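Local coordinates for MutS2 protein (Thermus thermophilus, PDB 2ZQE) that probably cuts DNA through this Smr endonuclease domain of MutS2, a protein implicated in the suppression of homologous recombination, at residues Arg10-Thr13 and Val14-Leu18; Ala50-Glu53 and Ala54-Asp58. All blocks are in the same frame, centred on the assembly; numbering follows the deposited sequence.

Contact 1 (Arg10-Thr13 and Val14-Leu18)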
ATOM      1  N   ARG A  10      -3.776   7.210  -6.180  1.00  6.85           N
ATOM      2  CA  ARG A  10      -3.506   7.682  -7.532  1.00  7.14           C
ATOM      3  C   ARG A  10      -3.672   9.184  -7.565  1.00  7.76           C
ATOM      4  O   ARG A  10      -4.596   9.710  -6.943  1.00 10.24           O
ATOM      5  CB  ARG A  10      -4.452   7.027  -8.534  1.00  6.83           C
ATOM      6  CG  ARG A  10      -4.296   5.522  -8.562  1.00  6.33           C
ATOM      7  CD  ARG A  10      -5.364   4.888  -9.430  1.00  7.48           C
ATOM      8  NE  ARG A  10      -6.705   5.076  -8.877  1.00  8.09           N
ATOM      9  CZ  ARG A  10      -7.821   4.716  -9.506  1.00  9.22           C
ATOM     10  NH1 ARG A  10      -7.746   4.136 -10.697  1.00 10.24           N
ATOM     11  NH2 ARG A  10      -9.004   4.928  -8.945  1.00 10.84           N
ATOM     12  N   GLY A  11      -2.766   9.853  -8.270  1.00  8.57           N
ATOM     13  CA  GLY A  11      -2.794  11.311  -8.381  1.00  8.17           C
ATOM     14  C   GLY A  11      -1.953  12.026  -7.342  1.00  7.37           C
ATOM     15  O   GLY A  11      -1.795  13.246  -7.401  1.00  8.00           O
ATOM     16  N   LEU A  12      -1.423  11.285  -6.370  1.00  6.57           N
ATOM     17  CA  LEU A  12      -0.534  11.884  -5.369  1.00  5.49           C
ATOM     18  C   LEU A  12       0.932  11.852  -5.831  1.00  5.59           C
ATOM     19  O   LEU A  12       1.341  10.950  -6.541  1.00  5.50           O
ATOM     20  CB  LEU A  12      -0.666  11.133  -4.032  1.00  5.75           C
ATOM     21  CG  LEU A  12      -2.052  11.150  -3.359  1.00  5.10           C
ATOM     22  CD1 LEU A  12      -2.031  10.318  -2.103  1.00  7.84           C
ATOM     23  CD2 LEU A  12      -2.494  12.588  -3.065  1.00  7.87           C
ATOM     24  N   THR A  13       1.731  12.828  -5.403  1.00  5.76           N
ATOM     25  CA  THR A  13       3.185  12.722  -5.560  1.00  5.54           C
ATOM     26  C   THR A  13       3.704  11.563  -4.713  1.00  5.45           C
ATOM     27  O   THR A  13       2.995  11.090  -3.826  1.00  6.07           O
ATOM     28  CB  THR A  13       3.887  13.991  -5.102  1.00  6.27           C
ATOM     29  OG1 THR A  13       3.611  14.225  -3.700  1.00  6.57           O
ATOM     30  CG2 THR A  13       3.398  15.146  -5.936  1.00  6.72           C
ATOM     31  N   VAL A  14       4.936  11.133  -4.958  1.00  5.46           N
ATOM     32  CA  VAL A  14       5.559  10.115  -4.062  1.00  6.21           C
ATOM     33  C   VAL A  14       5.466  10.531  -2.583  1.00  6.55           C
ATOM     34  O   VAL A  14       5.050   9.741  -1.718  1.00  5.58           O
ATOM     35  CB  VAL A  14       7.017   9.815  -4.479  1.00  6.54           C
ATOM     36  CG1 VAL A  14       7.764   9.037  -3.388  1.00  7.40           C
ATOM     37  CG2 VAL A  14       7.040   9.047  -5.803  1.00  6.94           C
ATOM     38  N   ALA A  15       5.820  11.782  -2.293  1.00  6.52           N
ATOM     39  CA  ALA A  15       5.803  12.252  -0.895  1.00  7.11           C
ATOM     40  C   ALA A  15       4.408  12.221  -0.269  1.00  7.11           C
ATOM     41  O   ALA A  15       4.234  11.771   0.874  1.00  7.91           O
ATOM     42  CB  ALA A  15       6.410  13.649  -0.806  1.00  7.97           C
ATOM     43  N   GLU A  16       3.406  12.689  -1.011  1.00  6.70           N
ATOM     44  CA  GLU A  16       2.031  12.671  -0.516  1.00  7.67           C
ATOM     45  C   GLU A  16       1.564  11.224  -0.328  1.00  6.75           C
ATOM     46  O   GLU A  16       0.928  10.883   0.683  1.00  6.28           O
ATOM     47  CB  GLU A  16       1.103  13.339  -1.520  1.00  7.30           C
ATOM     48  CG  GLU A  16       1.159  14.860  -1.582  1.00  9.65           C
ATOM     49  CD  GLU A  16       0.316  15.379  -2.747  1.00 10.33           C
ATOM     50  OE1 GLU A  16       0.530  14.902  -3.865  1.00  9.26           O
ATOM     51  OE2 GLU A  16      -0.593  16.225  -2.540  1.00 15.96           O
ATOM     52  N   ALA A  17       1.892  10.386  -1.304  1.00  5.90           N
ATOM     53  CA  ALA A  17       1.504   8.968  -1.264  1.00  5.63           C
ATOM     54  C   ALA A  17       2.098   8.252  -0.060  1.00  5.58           C
ATOM     55  O   ALA A  17       1.401   7.516   0.640  1.00  5.51           O
ATOM     56  CB  ALA A  17       1.883   8.253  -2.581  1.00  5.11           C
ATOM     57  N   LEU A  18       3.381   8.481   0.200  1.00  5.62           N
ATOM     58  CA  LEU A  18       4.027   7.852   1.360  1.00  5.93           C
ATOM     59  C   LEU A  18       3.475   8.340   2.703  1.00  5.76           C
ATOM     60  O   LEU A  18       3.335   7.553   3.640  1.00  5.61           O
ATOM     61  CB  LEU A  18       5.547   8.035   1.302  1.00  6.26           C
ATOM     62  CG  LEU A  18       6.246   7.141   0.268  1.00  9.07           C
ATOM     63  CD1 LEU A  18       7.759   7.269   0.396  1.00  9.75           C
ATOM     64  CD2 LEU A  18       5.858   5.691   0.366  1.00 12.20           C
TER
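Thr13 and Glu16 face each other across the first turn of helix 14-30 and form a capping box, with Thr13 at the N-cap. Each side chain bonds to the other residue's backbone N-H. Thr13 OG1 takes the proton of Glu16 N at 3.1 Å, in a nearly straight bond of 164°, and Glu16 OE1 takes that of Thr13 N at 2.8 Å, again almost straight at 168°. The carboxylate offers this N-H its anti lone pair, the one turned away from OE2.

Thr13 can do its half because OG1 sits between its own backbone N and carbonyl carbon (chi1 61°), a rotation that swings the hydroxyl over the start of the helix. Glu16 then runs slantwise past it: CG lies beside the backbone N, the chain is extended beyond CG, and CG passes 3.3 Å from Thr13 OG1 before the carboxylate arrives at the N-H. OE1 also lies 3.2 Å from Thr13 OG1, so the two side chains touch each other as well as the backbone. Two amide N-H groups at the helix start, where no preceding turn supplies carbonyls, are satisfied in this way, and the helix dipole would probably favour the negative charge on Glu16.

Leu12, just ahead of the cap, adds an apolar edge. Its CB meets Glu16 CB at 3.8 Å and Ala17 CB at 4.1 Å, while methyl CD2 comes up to the carboxylate. Behind the box Val14 and Ala17 turn to Leu47 of helix 46-57, and Arg10, farther back in the loop, pairs with Asp8. The regular helical bonding opens with Ala17 N donating to Thr13 O at 2.8 Å.

Contact 2 (Ala50-Glu53 and Ala54-Asp58)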
ATOM      1  N   ALA A  50       8.273   3.414  -4.864  1.00  5.52           N
ATOM      2  CA  ALA A  50       8.515   4.127  -3.612  1.00  5.72           C
ATOM      3  C   ALA A  50       7.753   3.484  -2.461  1.00  5.42           C
ATOM      4  O   ALA A  50       8.286   3.318  -1.365  1.00  5.39           O
ATOM      5  CB  ALA A  50       8.147   5.604  -3.740  1.00  6.01           C
ATOM      6  N   ILE A  51       6.507   3.098  -2.728  1.00  4.57           N
ATOM      7  CA  ILE A  51       5.688   2.417  -1.725  1.00  4.09           C
ATOM      8  C   ILE A  51       6.272   1.051  -1.307  1.00  4.30           C
ATOM      9  O   ILE A  51       6.385   0.747  -0.101  1.00  4.02           O
ATOM     10  CB  ILE A  51       4.241   2.278  -2.209  1.00  3.96           C
ATOM     11  CG1 ILE A  51       3.589   3.651  -2.252  1.00  3.40           C
ATOM     12  CG2 ILE A  51       3.453   1.303  -1.287  1.00  3.95           C
ATOM     13  CD1 ILE A  51       2.287   3.696  -3.055  1.00  4.60           C
ATOM     14  N   ARG A  52       6.661   0.236  -2.279  1.00  4.99           N
ATOM     15  CA  ARG A  52       7.236  -1.070  -1.949  1.00  5.37           C
ATOM     16  C   ARG A  52       8.470  -0.913  -1.062  1.00  5.71           C
ATOM     17  O   ARG A  52       8.612  -1.627  -0.069  1.00  5.84           O
ATOM     18  CB  ARG A  52       7.574  -1.864  -3.208  1.00  5.60           C
ATOM     19  CG  ARG A  52       6.326  -2.387  -3.925  1.00  4.95           C
ATOM     20  CD  ARG A  52       6.626  -2.884  -5.345  1.00  5.16           C
ATOM     21  NE  ARG A  52       7.508  -4.055  -5.400  1.00  6.11           N
ATOM     22  CZ  ARG A  52       7.105  -5.324  -5.258  1.00  7.48           C
ATOM     23  NH1 ARG A  52       5.834  -5.619  -5.002  1.00  6.26           N
ATOM     24  NH2 ARG A  52       7.984  -6.308  -5.379  1.00  7.42           N
ATOM     25  N   GLU A  53       9.335   0.046  -1.388  1.00  5.84           N
ATOM     26  CA  GLU A  53      10.535   0.249  -0.566  1.00  6.98           C
ATOM     27  C   GLU A  53      10.188   0.731   0.861  1.00  7.00           C
ATOM     28  O   GLU A  53      10.763   0.264   1.861  1.00  7.11           O
ATOM     29  CB  GLU A  53      11.528   1.179  -1.276  1.00  7.96           C
ATOM     30  CG  GLU A  53      12.863   1.314  -0.538  1.00 10.22           C
ATOM     31  CD  GLU A  53      13.721   0.038  -0.486  1.00 13.62           C
ATOM     32  OE1 GLU A  53      13.434  -0.972  -1.168  1.00 12.09           O
ATOM     33  OE2 GLU A  53      14.733   0.063   0.258  1.00 15.76           O
ATOM     34  N   ALA A  54       9.215   1.640   0.966  1.00  6.18           N
ATOM     35  CA  ALA A  54       8.740   2.067   2.285  1.00  6.26           C
ATOM     36  C   ALA A  54       8.208   0.886   3.112  1.00  6.38           C
ATOM     37  O   ALA A  54       8.471   0.774   4.332  1.00  6.62           O
ATOM     38  CB  ALA A  54       7.680   3.147   2.141  1.00  6.60           C
ATOM     39  N   LEU A  55       7.486  -0.019   2.446  1.00  5.39           N
ATOM     40  CA  LEU A  55       6.887  -1.177   3.130  1.00  4.82           C
ATOM     41  C   LEU A  55       7.955  -2.141   3.632  1.00  4.57           C
ATOM     42  O   LEU A  55       7.799  -2.724   4.704  1.00  5.37           O
ATOM     43  CB  LEU A  55       5.915  -1.907   2.206  1.00  4.39           C
ATOM     44  CG  LEU A  55       4.646  -1.137   1.828  1.00  4.25           C
ATOM     45  CD1 LEU A  55       3.859  -1.880   0.737  1.00  4.94           C
ATOM     46  CD2 LEU A  55       3.735  -0.828   3.059  1.00  5.85           C
ATOM     47  N   ARG A  56       9.029  -2.296   2.862  1.00  5.11           N
ATOM     48  CA  ARG A  56      10.172  -3.109   3.311  1.00  5.39           C
ATOM     49  C   ARG A  56      10.712  -2.649   4.655  1.00  6.55           C
ATOM     50  O   ARG A  56      11.139  -3.484   5.469  1.00  6.79           O
ATOM     51  CB  ARG A  56      11.318  -3.107   2.284  1.00  4.94           C
ATOM     52  CG  ARG A  56      10.908  -3.797   0.980  1.00  4.99           C
ATOM     53  CD  ARG A  56      12.096  -4.024   0.048  1.00  6.23           C
ATOM     54  NE  ARG A  56      11.574  -4.667  -1.157  1.00  7.27           N
ATOM     55  CZ  ARG A  56      11.252  -4.020  -2.276  1.00  7.70           C
ATOM     56  NH1 ARG A  56      11.448  -2.710  -2.384  1.00  8.03           N
ATOM     57  NH2 ARG A  56      10.713  -4.693  -3.288  1.00  7.02           N
ATOM     58  N   ARG A  57      10.667  -1.335   4.896  1.00  7.76           N
ATOM     59  CA  ARG A  57      11.247  -0.737   6.102  1.00  8.56           C
ATOM     60  C   ARG A  57      10.244  -0.591   7.241  1.00  9.24           C
ATOM     61  O   ARG A  57      10.606  -0.199   8.358  1.00  9.44           O
ATOM     62  CB  ARG A  57      11.809   0.651   5.756  1.00  9.06           C
ATOM     63  CG  ARG A  57      12.881   0.650   4.700  1.00 11.48           C
ATOM     64  CD  ARG A  57      13.057   2.020   4.069  1.00 17.44           C
ATOM     65  NE  ARG A  57      13.903   2.918   4.849  1.00 26.07           N
ATOM     66  CZ  ARG A  57      13.469   3.745   5.801  1.00 28.61           C
ATOM     67  NH1 ARG A  57      12.180   3.798   6.120  1.00 30.96           N
ATOM     68  NH2 ARG A  57      14.334   4.530   6.434  1.00 30.05           N
ATOM     69  N   ASP A  58       8.985  -0.931   6.973  1.00  8.76           N
ATOM     70  CA  ASP A  58       7.902  -0.642   7.904  1.00  9.22           C
ATOM     71  C   ASP A  58       7.588  -1.805   8.848  1.00  9.89           C
ATOM     72  O   ASP A  58       7.148  -2.872   8.417  1.00  9.23           O
ATOM     73  CB  ASP A  58       6.648  -0.221   7.135  1.00  8.86           C
ATOM     74  CG  ASP A  58       5.693   0.588   7.991  1.00  9.77           C
ATOM     75  OD1 ASP A  58       5.342   0.135   9.101  1.00 11.14           O
ATOM     76  OD2 ASP A  58       5.314   1.704   7.570  1.00 11.37           O
TER
HETATM   77  O   HOH W   1      10.229  -2.889  -5.860  1.00 14.70           O
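The last turns of helix 46-57 carry an i to i+3 salt bridge on their outer side, between Glu53 and Arg56. Glu53 sends CG anti to its backbone N (chi1 -174°) and then bends at chi2, which brings OE1 round to Arg56 NH1 at 2.9 Å. The two side chains cross at about a right angle, their carboxylate and guanidinium planes 44° apart. NH1 meets OE1 nearly along the C-O axis, but OE1 lies somewhat out of the guanidinium plane and the N-H...O angle is a bent 141°, so a single oblique bond joins the charges.

The other end of the Arg56 guanidinium turns to Arg52, one turn back. Their NH2 atoms come within 3.8 Å with the planes almost perpendicular, and a water lies between the two groups: it accepts from Arg52 NE at 3.0 Å and from Arg56 NH2, in plane at the edge of both. Its oxygen probably eases the like-charge approach.

In this alpha/beta Smr domain the helix lies against the sheet, and Ile51 and Leu55 are on its inner side. They run side by side in the same direction, Ile51 CG2 against Leu55 CD1 at 3.8 Å; Leu55 goes on to Val61, Phe64 and Val79 of the sheet. The main chain keeps the helical pattern, with Leu55 N bonded to Ile51 O at 2.9 Å and Arg56 N to Arg52 O. It slackens at Arg57 N, whose bond to Glu53 O is weak at 3.4 Å.

Overall arrangement
Contact 1 comes first along the chain, at the start of helix 14-30, and contact 2 follows on the later half of helix 46-57; their centres are about 13 Å apart. In sequence, strand 35-39 of the mixed four-stranded sheet, whose order is 6-8, 35-39, 76-81, 61-66, separates the two helices. The helices touch directly: Val14 CG1 packs on Ala50 CB at 3.5 Å, and Leu18 CD2 on Ala54 CB at 3.6 Å. Small alanines on one helix thus receive branched side chains from the other, so the capped turn of contact 1 begins against contact 2, within a single compact Smr domain.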